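Local coordinates for probable oxidoreductase protein (Rhizobium etli, PDB 4FB5) that probably acts as a nucleotide-binding oxidoreductase of the GFO/IDH/MocA family, built from a Rossmann-fold domain and a C-terminal sheet domain, at residues I28-T33 with C39-W44; N45-V50 with E55-V60; A132-M137 with D369-E374; L217-F222 with S363-K368. All blocks are in the same frame, centred on the assembly; numbering follows the deposited sequence.

Contact 1: residues I28-T33 with C39-W44; sequences IGLIGT and CHALAW
Ile28 lies over one face of the Trp44 indole in a CH-pi contact. Its CD1 sits 3.4 Å from the centroid of the six-membered ring, only 5° off the ring normal, while CG2 covers the five-membered ring and comes within 3.5 Å of Trp44 NE1. With CG2 anti to its own backbone N and CG1 beside that N (chi1 -48°), both branches of Ile28 reach the same face of the indole.

The other pair is purely apolar and looser: one turn earlier on the helix, Ala41 CB meets Leu30 CD1 at 4.4 Å. The polar edge of the indole is satisfied outside the pair, since Trp44 NE1 hydrogen-bonds Ser99 OG, an oxygen also bonded to His40 ND1. Replacing Trp44 by alanine is likely to leave a gap above Ile28 and deprive Ser99 of one of its partners.

Strand 27-31, the turn beginning at Gly32 and helix 35-44 form the first strand-turn-helix of the Rossmann fold, consistent with a GxGxxG dinucleotide-binding motif. Strand 97-100 adds Val97 beside Ile28 and Trp44, the Trp122 ring stands nearly perpendicular to the indole, and helix 344-358 packs on Trp44 through Cys350 and Ile354.

Contact 2: residues N45-V50 with E55-V60; sequences NAVKTV and ERPRLV
Arg56 lies alongside Asn45, the two side chains extending in a common direction and joined by one weak hydrogen bond from Arg56 NH2 to Asn45 OD1 (3.4 Å). The bond is long but nearly straight, with 175° at the hydrogen, and OD1 lies at the guanidinium edge, in its plane; the amide itself is turned 50° from that plane. The CB of Asn45 points away from 55-60, and it is CG, anti to the backbone N (chi1 -177°), that brings the carboxamide back to the arginine.

Next to this pair, the aliphatic part of Lys48 lies against the backbone and side chain of Arg56: Lys48 CE comes to 3.4 Å from Arg56 N, and Lys48 CD is 3.8 Å from Arg56 CD. The lysine chain is extended as far as CE and bends only at its last torsion, leaving Lys48 NZ 5.6 Å from Glu55 OE1, too far for a salt bridge. Val47 CG2 meets Pro57 CG at 4.0 Å. With a serine instead of Arg56, Asn45 OD1 would probably lose this donor and the lysine methylenes their cover.

The two segments belong to the last part of the beta-alpha-beta crossover from strand 27-31 to strand 58-63, where the short helix 47-51, with Ala46 as its N-cap, follows helix 35-44. Trp44 lies behind Pro57 and Leu59.

Farther out is a subunit interface. Asn45 O accepts a hydrogen bond from Asn45 ND2 of the second subunit, whose Asn45 also packs on Arg56, and Lys48 NZ makes a weak hydrogen bond to Gly75 O of that subunit.

Contact 3: residues A132-M137 with D369-E374; sequences ADAERM and DGLRIE
Leu371 reaches the helix turn of Ala134 and Glu135 with a single methyl, and the flat groups of this contact stand behind that meeting. One face of the Arg136 guanidinium rests over CA of Asp133, which lies 3.7 Å above the plane, nearer the group's margin than its middle. The same pair forms a salt bridge along the helix, Arg136 NH2 to Asp133 OD1 at 3.0 Å. It is a tilted one: the oxygen lies 30° out of the guanidinium plane, and the donor approaches from above the carboxylate, 68° out of its plane.

Across the contact the interaction is apolar. Leu371 CD1 touches Ala134 CB at 3.3 Å and comes within 3.6 Å of Glu135 N, with Glu135 CG a little farther off at 4.3 Å. CG of Leu371 is anti to the backbone N (chi1 175°), which carries the branch out from its helix, and CB of Leu371 and of Ala134 each point toward the opposing helix. The small alanine lets the helices come close, with 6.4 Å between the CA atoms of Ala134 and Leu371.

Helix 131-143 belongs to the Rossmann domain, where Met137, present as selenomethionine, packs on helix 107-116; helix 367-385 is the last helix of the chain and returns to it. Tyr131 and Leu138 extend the surface of helix 131-143 that receives Leu371. One turn farther along helix 367-385, Glu374 OE2 accepts a hydrogen bond from Met127 N, in the loop leading into helix 131-143. On its other side, helix 367-385 meets helix 206-221 through Ile373, which packs on Leu215 and Trp219.

Contact 4: residues L217-F222 with S363-K368; sequences LLWYLF and SIVTFK
The Trp219 and Val365 side chains pass alongside each other, running in opposite senses, the indole presenting the far rim of its six-membered ring. Trp219 CZ3 meets Val365 CG2 at 3.8 Å. Trp219 CH2 lies 3.6 Å from the carbonyl oxygen Ile364 O, and both approaches are oblique to the ring. The indole is carried across to residues 364-365 because CG is anti to the backbone N of Trp219 (chi1 169°).

Tyr220, next on the helix, has nearly the same torsions but meets its partner at a ring edge: CE1 touches Ser363 CB at 4.2 Å, near the ring plane. Arg164 makes a cation-pi contact with the same ring.

Helix 206-221 packs on the large mixed sheet of the C-terminal domain, Leu218 lying on Val178 and Val180. Residues 363-366 bring the chain back to the Rossmann sheet, where Val365 is backbone hydrogen-bonded to Leu150 of strand 148-150, so the two aromatic residues meet the chain where the domains adjoin.

Thr366 then serves as N-cap of helix 367-385. Its OG1 accepts a weak bond from Lys368 N (2.9 Å, bent to 122° at the hydrogen) and another hydrogen bond from Asp369 N. Upstream, Ser363 N is bonded to Glu352 OE2 of helix 344-358.

From the N terminus, contact 1 closes the short loop between strand 27-31 and helix 35-44, and contact 2 follows in series, closing the next short loop before strand 58-63. The two touch: Ile28 is backbone-bonded to Arg58 and Val60 in neighbouring strands of the parallel sheet. Contact 3 then closes a loop of more than 200 residues, from helix 131-143 of the Rossmann domain to helix 367-385. Contact 4 is nested inside that loop, joining helix 206-221 of the C-terminal domain to the segment leading into helix 367-385. Contacts 3 and 4 share this last helix, their centres about 13 Å apart, whereas contacts 1 and 3 do not touch.

Contact 1: residues I28-T33 with C39-W44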
# COMPACT_ATOMS: atom_id res chain seq x y z
N ILE A 28 28.72 -14.08 -29.75
CA ILE A 28 27.92 -12.87 -29.63
C ILE A 28 28.63 -11.65 -30.15
O ILE A 28 29.77 -11.39 -29.79
CB ILE A 28 27.52 -12.61 -28.16
CG1 ILE A 28 26.97 -13.89 -27.52
CG2 ILE A 28 26.54 -11.43 -28.08
CD1 ILE A 28 25.72 -14.42 -28.19
N GLY A 29 27.94 -10.89 -30.99
CA GLY A 29 28.43 -9.58 -31.34
C GLY A 29 27.51 -8.56 -30.73
O GLY A 29 26.29 -8.67 -30.90
N LEU A 30 28.05 -7.58 -30.01
CA LEU A 30 27.21 -6.51 -29.47
C LEU A 30 27.55 -5.20 -30.11
O LEU A 30 28.71 -4.87 -30.20
CB LEU A 30 27.45 -6.38 -27.97
CG LEU A 30 26.44 -5.74 -27.00
CD1 LEU A 30 27.21 -5.00 -25.93
CD2 LEU A 30 25.48 -4.80 -27.65
N ILE A 31 26.54 -4.44 -30.53
CA ILE A 31 26.70 -3.04 -31.01
C ILE A 31 25.97 -2.07 -30.08
O ILE A 31 24.79 -2.28 -29.80
CB ILE A 31 26.12 -2.86 -32.41
CG1 ILE A 31 26.42 -4.08 -33.27
CG2 ILE A 31 26.70 -1.64 -33.09
CD1 ILE A 31 25.39 -4.32 -34.35
N GLY A 32 26.66 -1.03 -29.63
CA GLY A 32 26.13 -0.10 -28.62
C GLY A 32 26.54 -0.49 -27.20
O GLY A 32 26.62 -1.68 -26.88
N THR A 33 26.82 0.50 -26.34
CA THR A 33 27.34 0.24 -24.98
C THR A 33 26.74 1.13 -23.92
O THR A 33 27.12 1.03 -22.74
CB THR A 33 28.90 0.34 -24.86
OG1 THR A 33 29.35 1.69 -25.14
CG2 THR A 33 29.59 -0.66 -25.77
N CYS A 39 23.19 -3.97 -20.43
CA CYS A 39 22.21 -4.92 -20.02
C CYS A 39 22.20 -6.19 -20.90
O CYS A 39 22.19 -7.30 -20.36
CB CYS A 39 20.86 -4.22 -19.98
SG CYS A 39 19.61 -5.13 -19.10
N HIS A 40 22.21 -6.06 -22.22
CA HIS A 40 22.48 -7.27 -23.04
C HIS A 40 23.74 -7.92 -22.51
O HIS A 40 23.76 -9.09 -22.21
CB HIS A 40 22.73 -6.96 -24.51
CG HIS A 40 21.49 -6.65 -25.30
ND1 HIS A 40 21.23 -7.23 -26.52
CD2 HIS A 40 20.46 -5.80 -25.06
CE1 HIS A 40 20.08 -6.78 -26.98
NE2 HIS A 40 19.59 -5.90 -26.12
N ALA A 41 24.82 -7.15 -22.35
CA ALA A 41 26.08 -7.80 -22.01
C ALA A 41 25.97 -8.62 -20.72
O ALA A 41 26.49 -9.73 -20.62
CB ALA A 41 27.22 -6.77 -21.95
N LEU A 42 25.27 -8.08 -19.73
CA LEU A 42 25.11 -8.74 -18.48
C LEU A 42 24.25 -9.97 -18.67
O LEU A 42 24.44 -11.00 -18.00
CB LEU A 42 24.44 -7.80 -17.50
CG LEU A 42 25.31 -6.76 -16.81
CD1 LEU A 42 24.41 -5.88 -15.94
CD2 LEU A 42 26.39 -7.41 -15.99
N ALA A 43 23.30 -9.85 -19.57
CA ALA A 43 22.42 -10.96 -19.84
C ALA A 43 23.22 -12.12 -20.46
O ALA A 43 23.21 -13.26 -19.93
CB ALA A 43 21.23 -10.53 -20.74
N TRP A 44 23.93 -11.83 -21.56
CA TRP A 44 24.72 -12.87 -22.26
C TRP A 44 25.72 -13.52 -21.29
O TRP A 44 25.91 -14.75 -21.28
CB TRP A 44 25.44 -12.32 -23.51
CG TRP A 44 24.58 -12.03 -24.71
CD1 TRP A 44 24.36 -10.81 -25.31
CD2 TRP A 44 23.82 -12.98 -25.46
NE1 TRP A 44 23.51 -10.95 -26.40
CE2 TRP A 44 23.18 -12.28 -26.52
CE3 TRP A 44 23.61 -14.36 -25.36
CZ2 TRP A 44 22.36 -12.92 -27.44
CZ3 TRP A 44 22.81 -15.00 -26.29
CH2 TRP A 44 22.19 -14.28 -27.32

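Contact 2: residues N45-V50 with E55-V60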
# COMPACT_ATOMS: atom_id res chain seq x y z
N ASN A 45 26.31 -12.70 -20.42
CA ASN A 45 27.27 -13.20 -19.46
C ASN A 45 26.65 -14.05 -18.36
O ASN A 45 27.38 -14.63 -17.56
CB ASN A 45 28.07 -12.04 -18.88
CG ASN A 45 29.16 -12.47 -17.92
OD1 ASN A 45 30.07 -13.23 -18.28
ND2 ASN A 45 29.09 -11.96 -16.68
N ALA A 46 25.32 -14.18 -18.30
CA ALA A 46 24.72 -14.83 -17.13
C ALA A 46 23.71 -15.91 -17.39
O ALA A 46 23.47 -16.73 -16.52
CB ALA A 46 24.12 -13.80 -16.20
N VAL A 47 23.09 -15.89 -18.56
CA VAL A 47 22.09 -16.89 -18.88
C VAL A 47 22.46 -18.26 -18.39
O VAL A 47 21.64 -18.93 -17.75
CB VAL A 47 21.88 -17.12 -20.38
CG1 VAL A 47 20.46 -16.82 -20.76
CG2 VAL A 47 22.92 -16.38 -21.23
N LYS A 48 23.69 -18.68 -18.71
CA LYS A 48 24.03 -20.06 -18.47
C LYS A 48 24.11 -20.35 -17.01
O LYS A 48 23.49 -21.31 -16.59
CB LYS A 48 25.30 -20.53 -19.19
CG LYS A 48 25.40 -22.06 -19.29
CD LYS A 48 26.84 -22.46 -19.55
CE LYS A 48 26.99 -23.88 -20.10
NZ LYS A 48 27.01 -24.87 -18.97
N THR A 49 24.85 -19.56 -16.25
CA THR A 49 24.87 -19.78 -14.78
C THR A 49 23.49 -19.77 -14.10
O THR A 49 23.22 -20.62 -13.26
CB THR A 49 25.75 -18.80 -14.05
OG1 THR A 49 27.03 -18.72 -14.69
CG2 THR A 49 25.93 -19.30 -12.63
N VAL A 50 22.62 -18.84 -14.48
CA VAL A 50 21.25 -18.83 -14.00
C VAL A 50 20.44 -20.06 -14.46
O VAL A 50 19.87 -20.78 -13.63
CB VAL A 50 20.51 -17.57 -14.48
CG1 VAL A 50 19.06 -17.59 -13.97
CG2 VAL A 50 21.22 -16.37 -14.02
N GLU A 55 24.47 -23.50 -23.57
CA GLU A 55 25.88 -23.45 -23.90
C GLU A 55 26.43 -22.04 -23.63
O GLU A 55 25.90 -21.06 -24.15
CB GLU A 55 26.03 -23.86 -25.39
CG GLU A 55 27.11 -24.94 -25.71
CD GLU A 55 26.83 -26.33 -25.10
OE1 GLU A 55 27.61 -26.75 -24.21
OE2 GLU A 55 25.85 -27.01 -25.50
N ARG A 56 27.49 -21.94 -22.81
CA ARG A 56 28.09 -20.65 -22.44
C ARG A 56 28.18 -19.75 -23.64
O ARG A 56 28.88 -20.04 -24.58
CB ARG A 56 29.50 -20.83 -21.84
CG ARG A 56 30.02 -19.68 -20.93
CD ARG A 56 29.70 -19.90 -19.39
NE ARG A 56 30.07 -18.79 -18.48
CZ ARG A 56 29.92 -17.48 -18.74
NH1 ARG A 56 29.38 -17.04 -19.88
NH2 ARG A 56 30.30 -16.58 -17.82
N PRO A 57 27.43 -18.66 -23.64
CA PRO A 57 27.71 -17.84 -24.79
C PRO A 57 29.09 -17.25 -24.66
O PRO A 57 29.62 -17.13 -23.54
CB PRO A 57 26.65 -16.76 -24.70
CG PRO A 57 25.53 -17.45 -24.02
CD PRO A 57 26.20 -18.25 -22.97
N ARG A 58 29.66 -16.95 -25.82
CA ARG A 58 31.01 -16.42 -25.97
C ARG A 58 30.89 -15.00 -26.55
O ARG A 58 30.21 -14.78 -27.58
CB ARG A 58 31.86 -17.33 -26.89
CG ARG A 58 33.37 -17.08 -26.89
CD ARG A 58 34.14 -18.23 -27.56
NE ARG A 58 34.26 -18.10 -29.03
CZ ARG A 58 35.32 -17.58 -29.67
NH1 ARG A 58 36.37 -17.10 -29.01
NH2 ARG A 58 35.32 -17.52 -31.01
N LEU A 59 31.55 -14.08 -25.85
CA LEU A 59 31.42 -12.65 -26.12
C LEU A 59 32.64 -12.33 -26.92
O LEU A 59 33.77 -12.32 -26.39
CB LEU A 59 31.36 -11.82 -24.82
CG LEU A 59 30.58 -12.42 -23.64
CD1 LEU A 59 30.86 -11.71 -22.31
CD2 LEU A 59 29.09 -12.50 -23.91
N VAL A 60 32.40 -12.08 -28.19
CA VAL A 60 33.43 -12.08 -29.19
C VAL A 60 33.81 -10.69 -29.65
O VAL A 60 34.97 -10.28 -29.52
CB VAL A 60 32.98 -12.91 -30.38
CG1 VAL A 60 34.03 -12.89 -31.49
CG2 VAL A 60 32.70 -14.34 -29.94

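Contact 3: residues A132-M137 with D369-E374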
# COMPACT_ATOMS: atom_id res chain seq x y z
N ALA A 132 7.46 1.61 -43.32
CA ALA A 132 8.01 0.89 -44.48
C ALA A 132 9.46 0.49 -44.26
O ALA A 132 9.98 -0.44 -44.91
CB ALA A 132 7.85 1.70 -45.76
N ASP A 133 10.11 1.16 -43.33
CA ASP A 133 11.42 0.69 -42.97
C ASP A 133 11.28 -0.63 -42.22
O ASP A 133 12.04 -1.57 -42.45
CB ASP A 133 12.14 1.73 -42.13
CG ASP A 133 12.59 2.94 -42.94
OD1 ASP A 133 13.60 2.81 -43.68
OD2 ASP A 133 11.95 4.02 -42.82
N ALA A 134 10.28 -0.70 -41.34
CA ALA A 134 10.06 -1.84 -40.49
C ALA A 134 9.66 -3.02 -41.36
O ALA A 134 10.19 -4.14 -41.20
CB ALA A 134 9.00 -1.54 -39.47
N GLU A 135 8.75 -2.73 -42.30
CA GLU A 135 8.36 -3.70 -43.33
C GLU A 135 9.58 -4.36 -43.93
O GLU A 135 9.72 -5.57 -43.87
CB GLU A 135 7.51 -3.04 -44.43
CG GLU A 135 6.19 -2.54 -43.94
CD GLU A 135 5.31 -2.07 -45.07
OE1 GLU A 135 5.53 -0.95 -45.57
OE2 GLU A 135 4.36 -2.81 -45.44
N ARG A 136 10.51 -3.53 -44.42
CA ARG A 136 11.78 -4.00 -44.97
C ARG A 136 12.53 -4.88 -44.00
O ARG A 136 13.12 -5.87 -44.41
CB ARG A 136 12.67 -2.82 -45.34
CG ARG A 136 13.24 -2.94 -46.77
CD ARG A 136 14.03 -1.72 -47.19
NE ARG A 136 13.23 -0.50 -47.05
CZ ARG A 136 13.65 0.58 -46.38
NH1 ARG A 136 14.86 0.59 -45.80
NH2 ARG A 136 12.86 1.64 -46.29
N MSE A 137 12.48 -4.54 -42.72
CA MSE A 137 13.25 -5.33 -41.77
C MSE A 137 12.67 -6.74 -41.70
O MSE A 137 13.40 -7.74 -41.65
CB MSE A 137 13.29 -4.67 -40.40
CG MSE A 137 13.99 -3.30 -40.38
SE MSE A 137 13.88 -2.32 -38.64
CE MSE A 137 14.91 -3.60 -37.58
N ASP A 369 5.51 -9.97 -35.16
CA ASP A 369 4.60 -9.43 -34.17
C ASP A 369 4.92 -7.98 -33.76
O ASP A 369 4.00 -7.18 -33.50
CB ASP A 369 4.55 -10.35 -32.98
CG ASP A 369 3.70 -11.59 -33.26
OD1 ASP A 369 2.57 -11.43 -33.79
OD2 ASP A 369 4.17 -12.72 -32.93
N GLY A 370 6.22 -7.63 -33.77
CA GLY A 370 6.62 -6.26 -33.50
C GLY A 370 6.13 -5.30 -34.56
O GLY A 370 5.67 -4.17 -34.25
N LEU A 371 6.21 -5.74 -35.82
CA LEU A 371 5.76 -4.88 -36.91
C LEU A 371 4.28 -4.66 -36.77
O LEU A 371 3.73 -3.57 -36.98
CB LEU A 371 6.02 -5.52 -38.29
CG LEU A 371 5.41 -4.62 -39.39
CD1 LEU A 371 6.28 -3.41 -39.77
CD2 LEU A 371 4.99 -5.40 -40.62
N ARG A 372 3.62 -5.75 -36.42
CA ARG A 372 2.19 -5.63 -36.23
C ARG A 372 1.89 -4.63 -35.07
O ARG A 372 1.00 -3.80 -35.21
CB ARG A 372 1.51 -7.04 -36.13
CG ARG A 372 -0.01 -7.02 -35.91
CD ARG A 372 -0.77 -6.20 -36.87
NE ARG A 372 -2.20 -6.25 -36.60
CZ ARG A 372 -2.89 -5.35 -35.88
NH1 ARG A 372 -2.30 -4.29 -35.31
NH2 ARG A 372 -4.20 -5.50 -35.74
N ILE A 373 2.67 -4.71 -33.99
CA ILE A 373 2.58 -3.76 -32.88
C ILE A 373 2.83 -2.32 -33.34
O ILE A 373 2.02 -1.38 -33.03
CB ILE A 373 3.50 -4.14 -31.71
CG1 ILE A 373 2.78 -5.15 -30.81
CG2 ILE A 373 3.87 -2.90 -30.91
CD1 ILE A 373 3.70 -6.08 -30.01
N GLU A 374 3.88 -2.13 -34.13
CA GLU A 374 4.12 -0.81 -34.64
C GLU A 374 3.05 -0.35 -35.58
O GLU A 374 2.71 0.84 -35.61
CB GLU A 374 5.49 -0.70 -35.23
CG GLU A 374 6.53 -0.84 -34.10
CD GLU A 374 7.94 -0.62 -34.55
OE1 GLU A 374 8.10 0.28 -35.39
OE2 GLU A 374 8.85 -1.34 -34.05

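Contact 4: residues L217-F222 with S363-K368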
# COMPACT_ATOMS: atom_id res chain seq x y z
N LEU A 217 2.51 -5.96 -23.88
CA LEU A 217 1.84 -6.75 -22.85
C LEU A 217 0.45 -7.24 -23.26
O LEU A 217 0.12 -8.41 -23.06
CB LEU A 217 1.80 -6.06 -21.48
CG LEU A 217 3.16 -5.87 -20.78
CD1 LEU A 217 2.96 -4.89 -19.63
CD2 LEU A 217 3.79 -7.20 -20.30
N LEU A 218 -0.36 -6.35 -23.85
CA LEU A 218 -1.67 -6.76 -24.32
C LEU A 218 -1.52 -7.89 -25.36
O LEU A 218 -2.43 -8.74 -25.50
CB LEU A 218 -2.46 -5.57 -24.85
CG LEU A 218 -2.66 -4.45 -23.82
CD1 LEU A 218 -3.57 -3.40 -24.30
CD2 LEU A 218 -3.18 -4.95 -22.49
N TRP A 219 -0.36 -7.92 -26.03
CA TRP A 219 -0.17 -8.85 -27.10
C TRP A 219 0.01 -10.19 -26.47
O TRP A 219 -0.71 -11.13 -26.76
CB TRP A 219 1.06 -8.50 -27.94
CG TRP A 219 1.37 -9.62 -28.85
CD1 TRP A 219 0.68 -9.95 -29.99
CD2 TRP A 219 2.38 -10.65 -28.69
NE1 TRP A 219 1.21 -11.10 -30.56
CE2 TRP A 219 2.27 -11.53 -29.80
CE3 TRP A 219 3.41 -10.87 -27.76
CZ2 TRP A 219 3.13 -12.63 -29.99
CZ3 TRP A 219 4.27 -11.96 -27.95
CH2 TRP A 219 4.11 -12.83 -29.05
N TYR A 220 1.01 -10.26 -25.60
CA TYR A 220 1.34 -11.47 -24.83
C TYR A 220 0.15 -12.11 -24.16
O TYR A 220 -0.02 -13.32 -24.19
CB TYR A 220 2.31 -11.08 -23.76
CG TYR A 220 2.87 -12.22 -23.00
CD1 TYR A 220 3.63 -13.21 -23.65
CD2 TYR A 220 2.70 -12.30 -21.63
CE1 TYR A 220 4.15 -14.27 -22.93
CE2 TYR A 220 3.20 -13.34 -20.91
CZ TYR A 220 3.93 -14.32 -21.55
OH TYR A 220 4.44 -15.36 -20.82
N LEU A 221 -0.69 -11.27 -23.55
CA LEU A 221 -1.85 -11.71 -22.79
C LEU A 221 -3.09 -12.03 -23.67
O LEU A 221 -3.84 -12.97 -23.37
CB LEU A 221 -2.21 -10.64 -21.77
CG LEU A 221 -1.25 -10.54 -20.59
CD1 LEU A 221 -1.57 -9.34 -19.69
CD2 LEU A 221 -1.30 -11.81 -19.80
N PHE A 222 -3.31 -11.24 -24.72
CA PHE A 222 -4.55 -11.28 -25.46
C PHE A 222 -4.33 -11.41 -26.95
O PHE A 222 -4.55 -12.47 -27.54
CB PHE A 222 -5.39 -10.04 -25.14
CG PHE A 222 -5.75 -9.92 -23.67
CD1 PHE A 222 -6.53 -10.90 -23.06
CD2 PHE A 222 -5.26 -8.86 -22.89
CE1 PHE A 222 -6.85 -10.81 -21.71
CE2 PHE A 222 -5.55 -8.75 -21.55
CZ PHE A 222 -6.36 -9.71 -20.95
N SER A 363 8.87 -17.79 -25.83
CA SER A 363 7.98 -16.63 -25.71
C SER A 363 8.75 -15.37 -26.05
O SER A 363 9.18 -14.64 -25.18
CB SER A 363 7.35 -16.53 -24.33
OG SER A 363 8.22 -15.87 -23.44
N ILE A 364 8.91 -15.12 -27.32
CA ILE A 364 9.67 -13.99 -27.71
C ILE A 364 8.79 -13.12 -28.56
O ILE A 364 7.68 -13.52 -28.93
CB ILE A 364 10.91 -14.46 -28.44
CG1 ILE A 364 12.06 -13.58 -28.04
CG2 ILE A 364 10.73 -14.46 -29.96
CD1 ILE A 364 13.24 -14.36 -27.76
N VAL A 365 9.24 -11.92 -28.85
CA VAL A 365 8.49 -11.10 -29.79
C VAL A 365 9.32 -10.99 -31.05
O VAL A 365 10.51 -10.64 -30.99
CB VAL A 365 8.17 -9.73 -29.23
CG1 VAL A 365 7.37 -8.92 -30.23
CG2 VAL A 365 7.42 -9.87 -27.92
N THR A 366 8.70 -11.36 -32.16
CA THR A 366 9.38 -11.45 -33.43
C THR A 366 9.07 -10.22 -34.18
O THR A 366 8.03 -9.57 -33.97
CB THR A 366 8.79 -12.53 -34.36
OG1 THR A 366 7.43 -12.16 -34.69
CG2 THR A 366 8.84 -13.91 -33.75
N PHE A 367 9.91 -9.97 -35.16
CA PHE A 367 9.69 -8.92 -36.10
C PHE A 367 8.32 -8.96 -36.70
O PHE A 367 7.79 -7.93 -37.08
CB PHE A 367 10.76 -8.97 -37.17
CG PHE A 367 12.08 -8.38 -36.74
CD1 PHE A 367 12.91 -7.75 -37.66
CD2 PHE A 367 12.48 -8.43 -35.39
CE1 PHE A 367 14.13 -7.21 -37.26
CE2 PHE A 367 13.69 -7.90 -34.98
CZ PHE A 367 14.52 -7.28 -35.92
N LYS A 368 7.76 -10.15 -36.79
CA LYS A 368 6.45 -10.26 -37.38
C LYS A 368 5.43 -9.63 -36.44
O LYS A 368 4.61 -8.83 -36.86
CB LYS A 368 6.09 -11.72 -37.68
CG LYS A 368 4.75 -11.85 -38.47
CD LYS A 368 4.29 -13.30 -38.55
CE LYS A 368 3.01 -13.39 -39.38
NZ LYS A 368 2.36 -14.74 -39.25